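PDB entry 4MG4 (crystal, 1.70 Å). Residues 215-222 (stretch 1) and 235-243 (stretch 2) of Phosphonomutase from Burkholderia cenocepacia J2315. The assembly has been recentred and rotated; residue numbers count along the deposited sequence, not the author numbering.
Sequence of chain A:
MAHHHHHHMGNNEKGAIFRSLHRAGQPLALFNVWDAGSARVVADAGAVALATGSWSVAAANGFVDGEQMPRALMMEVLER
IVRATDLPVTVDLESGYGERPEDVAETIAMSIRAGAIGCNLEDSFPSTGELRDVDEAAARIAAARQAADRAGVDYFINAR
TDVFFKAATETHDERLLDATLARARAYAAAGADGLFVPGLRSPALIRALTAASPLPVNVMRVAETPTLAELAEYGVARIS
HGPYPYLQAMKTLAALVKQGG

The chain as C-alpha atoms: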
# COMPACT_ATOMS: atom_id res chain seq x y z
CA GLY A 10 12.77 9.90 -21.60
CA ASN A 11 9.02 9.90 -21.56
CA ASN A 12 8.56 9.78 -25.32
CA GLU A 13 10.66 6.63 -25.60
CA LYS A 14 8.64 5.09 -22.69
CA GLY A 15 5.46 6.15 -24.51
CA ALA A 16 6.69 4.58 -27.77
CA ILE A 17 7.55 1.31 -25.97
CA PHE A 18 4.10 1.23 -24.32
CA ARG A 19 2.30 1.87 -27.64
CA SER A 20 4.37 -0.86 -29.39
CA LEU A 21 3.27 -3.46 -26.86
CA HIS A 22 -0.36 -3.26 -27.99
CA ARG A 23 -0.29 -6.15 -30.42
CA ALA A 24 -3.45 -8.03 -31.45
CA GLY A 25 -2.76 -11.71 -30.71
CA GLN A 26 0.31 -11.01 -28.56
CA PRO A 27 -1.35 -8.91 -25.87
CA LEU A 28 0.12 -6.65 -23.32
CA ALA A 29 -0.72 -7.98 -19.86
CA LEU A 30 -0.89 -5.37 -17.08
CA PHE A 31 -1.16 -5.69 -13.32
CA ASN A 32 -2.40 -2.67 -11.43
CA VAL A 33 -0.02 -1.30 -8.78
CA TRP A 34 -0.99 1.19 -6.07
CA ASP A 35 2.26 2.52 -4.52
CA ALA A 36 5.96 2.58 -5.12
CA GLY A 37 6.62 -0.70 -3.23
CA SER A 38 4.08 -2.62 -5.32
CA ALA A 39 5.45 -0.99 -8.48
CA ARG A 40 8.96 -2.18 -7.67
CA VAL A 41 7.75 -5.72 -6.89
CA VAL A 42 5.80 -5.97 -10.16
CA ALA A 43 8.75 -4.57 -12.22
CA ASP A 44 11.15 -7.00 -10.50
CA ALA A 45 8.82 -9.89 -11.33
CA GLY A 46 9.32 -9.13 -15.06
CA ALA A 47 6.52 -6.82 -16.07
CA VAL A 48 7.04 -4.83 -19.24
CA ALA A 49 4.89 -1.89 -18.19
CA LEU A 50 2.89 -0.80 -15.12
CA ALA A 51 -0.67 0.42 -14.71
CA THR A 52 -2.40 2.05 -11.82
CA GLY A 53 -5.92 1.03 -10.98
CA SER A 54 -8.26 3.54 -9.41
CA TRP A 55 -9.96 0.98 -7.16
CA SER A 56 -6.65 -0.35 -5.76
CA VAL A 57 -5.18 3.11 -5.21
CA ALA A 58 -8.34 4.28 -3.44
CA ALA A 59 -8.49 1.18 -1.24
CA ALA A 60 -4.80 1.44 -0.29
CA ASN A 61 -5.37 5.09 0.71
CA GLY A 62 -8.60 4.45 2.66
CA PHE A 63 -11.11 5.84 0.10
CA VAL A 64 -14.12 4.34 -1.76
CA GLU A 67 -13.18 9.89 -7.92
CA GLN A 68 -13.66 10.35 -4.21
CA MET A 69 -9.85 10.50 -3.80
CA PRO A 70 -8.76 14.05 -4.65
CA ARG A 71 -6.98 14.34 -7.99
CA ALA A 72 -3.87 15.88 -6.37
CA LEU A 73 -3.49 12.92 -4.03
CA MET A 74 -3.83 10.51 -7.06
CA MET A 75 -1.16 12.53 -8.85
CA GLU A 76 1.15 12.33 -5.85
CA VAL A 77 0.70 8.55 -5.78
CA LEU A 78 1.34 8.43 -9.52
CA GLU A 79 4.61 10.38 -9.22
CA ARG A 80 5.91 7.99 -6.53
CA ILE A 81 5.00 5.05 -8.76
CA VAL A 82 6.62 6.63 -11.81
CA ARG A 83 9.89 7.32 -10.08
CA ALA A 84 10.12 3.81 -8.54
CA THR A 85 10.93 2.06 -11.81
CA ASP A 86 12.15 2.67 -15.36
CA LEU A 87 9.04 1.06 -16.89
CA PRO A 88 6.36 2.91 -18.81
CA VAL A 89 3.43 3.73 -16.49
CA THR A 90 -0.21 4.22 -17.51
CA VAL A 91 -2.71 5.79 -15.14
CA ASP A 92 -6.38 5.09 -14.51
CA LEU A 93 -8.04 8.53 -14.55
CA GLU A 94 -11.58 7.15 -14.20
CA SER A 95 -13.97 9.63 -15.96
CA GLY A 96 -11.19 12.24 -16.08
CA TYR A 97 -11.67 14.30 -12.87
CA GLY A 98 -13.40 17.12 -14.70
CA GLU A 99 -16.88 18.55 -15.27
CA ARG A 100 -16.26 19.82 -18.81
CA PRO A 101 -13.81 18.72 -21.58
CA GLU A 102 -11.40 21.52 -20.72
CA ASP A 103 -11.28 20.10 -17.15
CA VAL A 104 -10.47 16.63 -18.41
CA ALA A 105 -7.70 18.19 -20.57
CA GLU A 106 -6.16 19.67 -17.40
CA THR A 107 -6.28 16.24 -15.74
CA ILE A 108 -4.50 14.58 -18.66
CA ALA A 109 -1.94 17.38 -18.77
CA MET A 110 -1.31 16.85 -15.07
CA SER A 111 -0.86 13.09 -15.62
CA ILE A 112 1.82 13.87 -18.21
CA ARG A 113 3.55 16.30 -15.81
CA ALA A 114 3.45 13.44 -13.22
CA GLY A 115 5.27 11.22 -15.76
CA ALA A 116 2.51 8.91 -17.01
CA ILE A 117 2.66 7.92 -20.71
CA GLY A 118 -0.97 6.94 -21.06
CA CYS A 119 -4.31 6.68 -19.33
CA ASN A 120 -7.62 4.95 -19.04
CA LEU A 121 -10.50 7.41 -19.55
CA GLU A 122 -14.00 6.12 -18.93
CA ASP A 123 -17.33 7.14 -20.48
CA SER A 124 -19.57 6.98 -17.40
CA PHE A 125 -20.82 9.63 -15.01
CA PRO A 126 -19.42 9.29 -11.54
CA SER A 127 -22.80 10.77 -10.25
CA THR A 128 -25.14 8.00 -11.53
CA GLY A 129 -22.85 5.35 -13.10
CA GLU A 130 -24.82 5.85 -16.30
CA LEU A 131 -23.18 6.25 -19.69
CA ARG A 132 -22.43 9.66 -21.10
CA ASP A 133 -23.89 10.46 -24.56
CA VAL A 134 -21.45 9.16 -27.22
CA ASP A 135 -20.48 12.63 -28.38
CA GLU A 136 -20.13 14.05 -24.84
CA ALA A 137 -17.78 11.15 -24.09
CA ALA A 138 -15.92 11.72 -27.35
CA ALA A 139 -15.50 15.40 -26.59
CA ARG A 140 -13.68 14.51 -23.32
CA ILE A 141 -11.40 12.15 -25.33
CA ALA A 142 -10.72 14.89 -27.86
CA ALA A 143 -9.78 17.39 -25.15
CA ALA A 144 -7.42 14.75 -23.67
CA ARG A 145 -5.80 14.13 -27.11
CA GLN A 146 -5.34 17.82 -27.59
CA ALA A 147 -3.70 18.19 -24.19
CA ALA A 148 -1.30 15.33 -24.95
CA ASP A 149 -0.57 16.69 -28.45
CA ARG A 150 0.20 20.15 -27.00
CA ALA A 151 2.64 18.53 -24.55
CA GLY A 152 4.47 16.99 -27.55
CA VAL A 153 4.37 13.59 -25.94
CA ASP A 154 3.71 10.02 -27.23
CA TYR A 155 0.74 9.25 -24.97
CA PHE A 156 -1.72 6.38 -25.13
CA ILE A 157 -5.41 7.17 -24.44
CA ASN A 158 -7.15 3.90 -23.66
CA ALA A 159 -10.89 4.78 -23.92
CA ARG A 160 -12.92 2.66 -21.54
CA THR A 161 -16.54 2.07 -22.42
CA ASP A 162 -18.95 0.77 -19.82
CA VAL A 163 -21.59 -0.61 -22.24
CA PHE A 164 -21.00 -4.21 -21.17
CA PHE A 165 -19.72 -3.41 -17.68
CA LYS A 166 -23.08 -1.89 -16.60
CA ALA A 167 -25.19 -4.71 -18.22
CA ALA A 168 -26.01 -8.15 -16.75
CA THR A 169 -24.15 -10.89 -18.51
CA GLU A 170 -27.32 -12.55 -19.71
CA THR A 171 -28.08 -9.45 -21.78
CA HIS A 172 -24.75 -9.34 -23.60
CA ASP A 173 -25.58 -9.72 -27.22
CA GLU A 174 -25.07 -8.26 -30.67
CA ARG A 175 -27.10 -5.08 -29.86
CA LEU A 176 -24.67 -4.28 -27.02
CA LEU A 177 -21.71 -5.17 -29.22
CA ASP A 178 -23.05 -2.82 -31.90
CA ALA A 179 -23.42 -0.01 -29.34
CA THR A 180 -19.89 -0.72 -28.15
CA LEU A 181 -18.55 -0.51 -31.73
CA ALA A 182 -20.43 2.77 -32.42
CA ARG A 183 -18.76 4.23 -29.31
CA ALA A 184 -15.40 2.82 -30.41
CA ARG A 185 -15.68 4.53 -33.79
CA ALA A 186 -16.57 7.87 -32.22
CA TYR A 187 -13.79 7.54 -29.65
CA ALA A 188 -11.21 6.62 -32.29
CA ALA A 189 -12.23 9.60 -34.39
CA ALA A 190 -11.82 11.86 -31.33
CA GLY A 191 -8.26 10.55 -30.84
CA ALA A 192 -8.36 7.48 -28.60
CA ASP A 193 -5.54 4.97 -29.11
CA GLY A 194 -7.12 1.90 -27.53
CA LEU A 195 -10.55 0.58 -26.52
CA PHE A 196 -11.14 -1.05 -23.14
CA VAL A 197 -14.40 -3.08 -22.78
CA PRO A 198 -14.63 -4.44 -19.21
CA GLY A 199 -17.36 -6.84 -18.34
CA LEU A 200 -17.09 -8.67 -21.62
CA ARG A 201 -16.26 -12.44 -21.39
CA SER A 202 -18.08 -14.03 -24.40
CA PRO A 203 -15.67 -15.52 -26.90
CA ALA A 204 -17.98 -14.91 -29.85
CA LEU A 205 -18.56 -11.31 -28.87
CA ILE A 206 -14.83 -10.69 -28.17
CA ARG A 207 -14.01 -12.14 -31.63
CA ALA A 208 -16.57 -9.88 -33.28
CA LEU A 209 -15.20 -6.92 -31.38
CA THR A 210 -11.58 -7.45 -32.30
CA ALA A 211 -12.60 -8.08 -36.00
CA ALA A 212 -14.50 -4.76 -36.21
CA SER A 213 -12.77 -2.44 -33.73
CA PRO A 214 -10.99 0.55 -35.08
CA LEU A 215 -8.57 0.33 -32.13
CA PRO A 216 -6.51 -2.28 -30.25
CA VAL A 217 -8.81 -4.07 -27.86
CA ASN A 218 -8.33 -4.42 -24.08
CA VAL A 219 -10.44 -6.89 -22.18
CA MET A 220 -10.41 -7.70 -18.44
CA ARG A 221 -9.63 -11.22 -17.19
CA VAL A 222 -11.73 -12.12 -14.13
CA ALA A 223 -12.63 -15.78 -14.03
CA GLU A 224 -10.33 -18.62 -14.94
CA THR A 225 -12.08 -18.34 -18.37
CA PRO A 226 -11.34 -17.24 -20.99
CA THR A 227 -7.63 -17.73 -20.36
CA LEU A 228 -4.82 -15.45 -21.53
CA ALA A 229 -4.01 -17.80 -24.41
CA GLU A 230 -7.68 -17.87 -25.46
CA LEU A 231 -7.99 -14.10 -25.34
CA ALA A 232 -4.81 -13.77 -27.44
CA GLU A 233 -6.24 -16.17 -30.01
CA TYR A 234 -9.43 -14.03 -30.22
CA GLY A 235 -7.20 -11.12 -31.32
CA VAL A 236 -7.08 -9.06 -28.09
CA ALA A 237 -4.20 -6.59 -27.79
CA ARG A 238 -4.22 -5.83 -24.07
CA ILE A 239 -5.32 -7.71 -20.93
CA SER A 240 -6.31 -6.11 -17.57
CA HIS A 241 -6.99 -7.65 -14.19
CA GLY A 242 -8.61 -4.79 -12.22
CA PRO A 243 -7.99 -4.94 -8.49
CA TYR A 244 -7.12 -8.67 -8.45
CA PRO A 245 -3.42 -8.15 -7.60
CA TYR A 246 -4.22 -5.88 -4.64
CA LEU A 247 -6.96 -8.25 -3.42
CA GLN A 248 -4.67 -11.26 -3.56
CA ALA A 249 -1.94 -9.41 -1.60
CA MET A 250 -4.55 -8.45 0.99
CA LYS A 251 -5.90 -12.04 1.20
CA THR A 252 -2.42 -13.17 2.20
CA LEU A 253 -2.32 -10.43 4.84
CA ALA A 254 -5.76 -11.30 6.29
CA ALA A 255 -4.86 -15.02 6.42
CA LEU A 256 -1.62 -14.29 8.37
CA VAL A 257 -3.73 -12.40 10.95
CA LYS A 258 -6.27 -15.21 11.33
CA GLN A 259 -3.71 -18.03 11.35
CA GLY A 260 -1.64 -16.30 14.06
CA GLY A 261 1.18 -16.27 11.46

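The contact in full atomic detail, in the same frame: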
# COMPACT_ATOMS: atom_id res chain seq x y z
N LEU A 215 -9.67 0.15 -33.04
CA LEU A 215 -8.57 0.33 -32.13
C LEU A 215 -8.16 -0.99 -31.49
O LEU A 215 -9.01 -1.86 -31.30
CB LEU A 215 -9.02 1.25 -31.01
CG LEU A 215 -9.36 2.67 -31.43
CD1 LEU A 215 -9.93 3.39 -30.23
CD2 LEU A 215 -8.15 3.42 -32.02
N PRO A 216 -6.90 -1.10 -31.04
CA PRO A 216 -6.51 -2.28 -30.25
C PRO A 216 -7.39 -2.51 -29.05
O PRO A 216 -7.68 -1.56 -28.31
CB PRO A 216 -5.10 -1.99 -29.76
CG PRO A 216 -4.79 -0.63 -30.24
CD PRO A 216 -5.78 -0.17 -31.24
N VAL A 217 -7.82 -3.75 -28.89
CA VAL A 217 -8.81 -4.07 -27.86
C VAL A 217 -8.19 -4.58 -26.58
O VAL A 217 -7.34 -5.50 -26.56
CB VAL A 217 -9.80 -5.11 -28.40
CG1 VAL A 217 -10.79 -5.60 -27.37
CG2 VAL A 217 -10.58 -4.53 -29.58
N ASN A 218 -8.66 -3.99 -25.47
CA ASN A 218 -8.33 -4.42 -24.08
C ASN A 218 -9.56 -5.03 -23.51
O ASN A 218 -10.63 -4.41 -23.48
CB ASN A 218 -7.91 -3.13 -23.37
CG ASN A 218 -7.53 -3.21 -21.88
OD1 ASN A 218 -7.24 -2.12 -21.33
ND2 ASN A 218 -7.53 -4.36 -21.20
N VAL A 219 -9.39 -6.26 -22.98
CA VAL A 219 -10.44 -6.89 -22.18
C VAL A 219 -9.88 -7.17 -20.80
O VAL A 219 -8.65 -7.09 -20.58
CB VAL A 219 -10.98 -8.18 -22.82
CG1 VAL A 219 -11.68 -7.88 -24.13
CG2 VAL A 219 -9.84 -9.17 -23.01
N MET A 220 -10.79 -7.47 -19.85
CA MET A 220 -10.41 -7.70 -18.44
C MET A 220 -10.49 -9.20 -18.26
O MET A 220 -11.38 -9.83 -18.81
CB MET A 220 -11.30 -6.86 -17.40
CG MET A 220 -10.54 -6.32 -16.10
SD MET A 220 -11.67 -5.41 -15.02
CE MET A 220 -12.37 -6.77 -14.12
N ARG A 221 -9.52 -9.81 -17.58
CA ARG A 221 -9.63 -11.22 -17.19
C ARG A 221 -10.21 -11.26 -15.78
O ARG A 221 -9.73 -10.56 -14.92
CB ARG A 221 -8.25 -11.86 -17.19
CG ARG A 221 -7.76 -12.23 -18.55
CD ARG A 221 -7.07 -13.58 -18.58
NE ARG A 221 -7.82 -14.58 -17.85
CZ ARG A 221 -7.39 -15.27 -16.80
NH1 ARG A 221 -6.17 -15.09 -16.30
NH2 ARG A 221 -8.22 -16.14 -16.24
N VAL A 222 -11.28 -12.00 -15.55
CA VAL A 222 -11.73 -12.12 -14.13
C VAL A 222 -11.74 -13.59 -13.71
O VAL A 222 -11.05 -13.99 -12.78
CB VAL A 222 -13.08 -11.41 -13.85
CG1 VAL A 222 -14.25 -12.08 -14.56
CG2 VAL A 222 -13.33 -11.33 -12.36
N GLY A 235 -7.75 -12.34 -30.69
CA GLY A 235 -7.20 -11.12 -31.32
C GLY A 235 -7.09 -9.91 -30.39
O GLY A 235 -6.87 -8.80 -30.84
N VAL A 236 -7.20 -10.14 -29.08
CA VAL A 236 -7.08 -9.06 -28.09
C VAL A 236 -5.64 -8.55 -28.07
O VAL A 236 -4.73 -9.33 -28.31
CB VAL A 236 -7.51 -9.62 -26.74
CG1 VAL A 236 -7.12 -8.85 -25.57
CG2 VAL A 236 -9.03 -9.90 -26.78
N ALA A 237 -5.48 -7.24 -27.85
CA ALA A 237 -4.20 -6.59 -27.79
C ALA A 237 -3.67 -6.25 -26.39
O ALA A 237 -2.49 -5.95 -26.20
CB ALA A 237 -4.27 -5.32 -28.64
N ARG A 238 -4.57 -6.26 -25.41
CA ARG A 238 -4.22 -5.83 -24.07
C ARG A 238 -5.14 -6.53 -23.06
O ARG A 238 -6.37 -6.62 -23.29
CB ARG A 238 -4.35 -4.32 -24.00
CG ARG A 238 -4.12 -3.69 -22.61
CD ARG A 238 -4.01 -2.17 -22.78
NE ARG A 238 -4.07 -1.44 -21.53
CZ ARG A 238 -3.86 -0.12 -21.43
NH1 ARG A 238 -3.50 0.60 -22.49
NH2 ARG A 238 -4.06 0.48 -20.25
N ILE A 239 -4.58 -6.98 -21.94
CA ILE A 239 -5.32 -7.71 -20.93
C ILE A 239 -5.10 -7.03 -19.55
O ILE A 239 -3.96 -6.81 -19.16
CB ILE A 239 -4.90 -9.19 -20.87
CG1 ILE A 239 -5.33 -9.87 -22.17
CG2 ILE A 239 -5.52 -9.85 -19.66
CD1 ILE A 239 -4.78 -11.24 -22.37
N SER A 240 -6.21 -6.73 -18.89
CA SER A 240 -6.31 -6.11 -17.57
C SER A 240 -6.85 -7.07 -16.57
O SER A 240 -7.52 -8.05 -16.92
CB SER A 240 -7.38 -4.91 -17.67
OG SER A 240 -6.87 -4.02 -18.46
N HIS A 241 -6.52 -6.79 -15.30
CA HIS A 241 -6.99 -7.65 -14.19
C HIS A 241 -7.72 -6.89 -13.07
O HIS A 241 -8.09 -7.49 -12.01
CB HIS A 241 -5.78 -8.45 -13.62
CG HIS A 241 -5.10 -9.33 -14.63
ND1 HIS A 241 -4.03 -8.91 -15.39
CD2 HIS A 241 -5.38 -10.59 -15.03
CE1 HIS A 241 -3.66 -9.89 -16.21
NE2 HIS A 241 -4.45 -10.93 -15.99
N GLY A 242 -7.97 -5.60 -13.27
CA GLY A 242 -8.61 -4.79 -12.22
C GLY A 242 -7.90 -4.92 -10.90
O GLY A 242 -6.68 -4.96 -10.84
N PRO A 243 -8.68 -4.95 -9.80
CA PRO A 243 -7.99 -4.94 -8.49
C PRO A 243 -7.56 -6.31 -8.00
O PRO A 243 -7.18 -6.45 -6.83
CB PRO A 243 -9.06 -4.38 -7.56
CG PRO A 243 -10.32 -4.83 -8.15
CD PRO A 243 -10.13 -4.83 -9.67
O HOH W 1 -7.27 -6.00 -30.72
O HOH W 2 -7.09 -1.21 -18.77

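Two neighbouring strands, running parallel, are joined here by a ladder of backbone hydrogen bonds. Stretch 2 begins at Gly235, which ends a helix in a Schellman motif; its positive phi would jam a CB against the preceding carbonyl, so glycine fits. Gly235 O takes a hydrogen bond from a water (2.8 Å), and that water accepts one from Val217 N (3.0 Å), so the water extends the pairing one step ahead of the first direct bond.

Val236 is buried, and Val236 CG1 packs 3.7 Å from Val219 CG2, one branched apolar side chain against another. Ala237 points toward stretch 1, where its small CB meets Pro216 CB at 3.6 Å. Ala237 N donates to Val217 O (2.9 Å); Arg238 N reaches the same oxygen at 3.1 Å, but the bond is weak.

Arg238 O accepts a hydrogen bond from Val219 N (3.1 Å), and Asn218 CA lies 3.1 Å from that oxygen in a CA-H...O contact. The extended arginine side chain shares a sheet face with Asn218, Met220 and Ser240. Ile239 turns to the other face, with Val219; Ile239 CG2 lies 3.5 Å from Arg221 CG, so the aliphatic part of the arginine covers it.

Ser240 pairs through both backbone and side chain. Ser240 N donates to Val219 O (3.0 Å) and Ser240 O accepts from Arg221 N (2.7 Å), both nearly straight. The short side chain lets Ser240 OG accept from Asn218 ND2 at 2.8 Å, a cross-strand bond between side chains, while a water lies 2.8 Å from Ser240 OG and donates to Asn218 OD1 (2.7 Å). Asparagine suits this place because its amide both donates and accepts.

His241 CB points away, yet the ring returns to bring His241 CD2 within 3.8 Å of Arg221 CB. At Gly242, positive phi favours glycine, and a CB would clash with Pro243 CD and sit tightly against Met220 SD.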